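PDB 3BDV: uncharacterized protein DUF1234 from Pectobacterium atrosepticum SCRI1043, which is of uncertain function but probably acts as a serine hydrolase of the alpha/beta-hydrolase fold and binds calcium. Local coordinates for residues D57-V62 and D116-A121. Sequence-based numbering, arbitrary orientation.
Sequences DLDRWV and DDRIQA
D59 OD1 is gripped by both terminal nitrogens of R118, an example of an end-on salt bridge in which two donors converge on one carboxylate oxygen. The shorter and straighter arm is R118 NH2 to D59 OD1, 2.9 Å with an angle of 160°, arriving on the syn side, tilted a little out of the carboxylate plane. R118 NH1 reaches the same D59 OD1 at 3.3 Å along a more bent path, coming from above the carboxylate plane. The oxygen lies close to the guanidinium plane, and the carboxylate is turned 65° against it; D59 OD2 takes no hydrogen bond from the arginine. A water accepts from D59 N at 2.8 Å and, weakly, from R118 NH1, so the arginine is also linked to the first turn of the helix.

In this alpha/beta-hydrolase fold the contact joins the loop between parallel strands 99-105 and 128-132 to the start of helix 58-70. D57 caps that helix, its OD1 accepting from R60 N at 3.0 Å. The helix end would tend to favour negative charge nearby, including that of D59.

Against one face of the guanidinium, L58 supplies the apolar part. With CG anti to the backbone N (chi1 180°), its CD2 lies 3.8 Å from R118 CB and over that guanidinium face, offset toward its rim. The bend of the arginine chain at chi3 turns the guanidinium so that one face lies against L58 CD2 while its NH1/NH2 edge meets D59. Helix 83-93 flanks the contact through H90, which touches L58 and I119 and whose ND1 is hydrogen-bonded to R118 O.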
# COMPACT_ATOMS: atom_id res chain seq x y z
N ASP A 57 7.31 -14.96 0.89
CA ASP A 57 6.47 -15.98 1.50
C ASP A 57 5.21 -15.30 1.94
O ASP A 57 5.26 -14.40 2.78
CB ASP A 57 7.20 -16.60 2.67
CG ASP A 57 6.45 -17.76 3.27
OD1 ASP A 57 5.47 -17.55 4.03
OD2 ASP A 57 6.90 -18.90 3.03
N LEU A 58 4.08 -15.67 1.34
CA LEU A 58 2.86 -14.92 1.55
C LEU A 58 2.43 -15.01 3.01
O LEU A 58 2.04 -14.02 3.64
CB LEU A 58 1.74 -15.41 0.63
CG LEU A 58 0.40 -14.69 0.76
CD1 LEU A 58 0.58 -13.20 0.52
CD2 LEU A 58 -0.56 -15.28 -0.26
N ASP A 59 2.52 -16.22 3.55
CA ASP A 59 2.05 -16.46 4.92
C ASP A 59 2.86 -15.66 5.93
O ASP A 59 2.32 -15.11 6.86
CB ASP A 59 2.13 -17.94 5.26
CG ASP A 59 1.07 -18.78 4.56
OD1 ASP A 59 -0.01 -18.27 4.24
OD2 ASP A 59 1.33 -19.97 4.33
N ARG A 60 4.17 -15.50 5.71
CA ARG A 60 4.95 -14.67 6.64
C ARG A 60 4.54 -13.22 6.60
O ARG A 60 4.45 -12.57 7.62
CB ARG A 60 6.44 -14.79 6.35
CG ARG A 60 6.98 -16.10 6.93
CD ARG A 60 8.47 -16.08 7.09
NE ARG A 60 9.15 -16.13 5.81
CZ ARG A 60 9.97 -17.10 5.41
NH1 ARG A 60 10.23 -18.14 6.17
NH2 ARG A 60 10.53 -17.02 4.21
N TRP A 61 4.32 -12.69 5.41
CA TRP A 61 3.82 -11.32 5.27
C TRP A 61 2.46 -11.18 5.94
O TRP A 61 2.23 -10.20 6.64
CB TRP A 61 3.70 -10.91 3.80
CG TRP A 61 4.81 -10.05 3.28
CD1 TRP A 61 4.75 -8.71 3.01
CD2 TRP A 61 6.14 -10.47 2.98
NE1 TRP A 61 5.97 -8.28 2.55
CE2 TRP A 61 6.83 -9.35 2.49
CE3 TRP A 61 6.80 -11.70 3.02
CZ2 TRP A 61 8.18 -9.41 2.09
CZ3 TRP A 61 8.12 -11.76 2.64
CH2 TRP A 61 8.80 -10.62 2.16
N VAL A 62 1.58 -12.15 5.74
CA VAL A 62 0.24 -12.13 6.32
C VAL A 62 0.30 -12.17 7.86
O VAL A 62 -0.40 -11.45 8.57
CB VAL A 62 -0.59 -13.34 5.84
CG1 VAL A 62 -1.81 -13.59 6.79
CG2 VAL A 62 -0.97 -13.20 4.36
N ASP A 116 -0.25 -16.93 -7.63
CA ASP A 116 -1.43 -16.88 -8.51
C ASP A 116 -2.57 -17.75 -8.04
O ASP A 116 -3.71 -17.55 -8.48
CB ASP A 116 -1.03 -17.31 -9.94
CG ASP A 116 -0.21 -18.61 -9.96
OD1 ASP A 116 0.87 -18.70 -9.30
OD2 ASP A 116 -0.64 -19.55 -10.69
N ASP A 117 -2.28 -18.72 -7.16
CA ASP A 117 -3.32 -19.55 -6.57
C ASP A 117 -3.88 -19.01 -5.27
O ASP A 117 -4.79 -19.60 -4.69
CB ASP A 117 -2.81 -20.98 -6.40
CG ASP A 117 -1.59 -21.10 -5.51
OD1 ASP A 117 -0.85 -20.12 -5.29
OD2 ASP A 117 -1.35 -22.24 -5.05
N ARG A 118 -3.37 -17.88 -4.82
CA ARG A 118 -3.80 -17.29 -3.57
C ARG A 118 -4.36 -15.90 -3.65
O ARG A 118 -4.93 -15.39 -2.69
CB ARG A 118 -2.65 -17.37 -2.61
CG ARG A 118 -2.36 -18.88 -2.41
CD ARG A 118 -1.49 -19.18 -1.33
NE ARG A 118 -2.11 -18.91 -0.05
CZ ARG A 118 -1.41 -18.86 1.07
NH1 ARG A 118 -0.10 -19.02 1.03
NH2 ARG A 118 -2.01 -18.61 2.21
N ILE A 119 -4.20 -15.24 -4.79
CA ILE A 119 -4.74 -13.92 -4.91
C ILE A 119 -5.95 -14.02 -5.83
O ILE A 119 -5.81 -14.48 -6.98
CB ILE A 119 -3.68 -12.98 -5.53
CG1 ILE A 119 -2.44 -12.90 -4.61
CG2 ILE A 119 -4.30 -11.60 -5.88
CD1 ILE A 119 -2.72 -12.40 -3.18
N GLN A 120 -7.13 -13.62 -5.35
CA GLN A 120 -8.36 -13.77 -6.11
C GLN A 120 -8.64 -12.53 -6.97
O GLN A 120 -8.32 -11.40 -6.57
CB GLN A 120 -9.55 -13.99 -5.18
CG GLN A 120 -9.35 -15.12 -4.18
CD GLN A 120 -10.46 -15.17 -3.15
OE1 GLN A 120 -11.63 -14.95 -3.48
NE2 GLN A 120 -10.11 -15.45 -1.90
N ALA A 121 -9.20 -12.77 -8.15
CA ALA A 121 -9.66 -11.75 -9.06
C ALA A 121 -11.13 -11.47 -8.72
O ALA A 121 -12.05 -11.83 -9.44
CB ALA A 121 -9.50 -12.18 -10.46
O HOH W 1 3.03 -18.58 2.09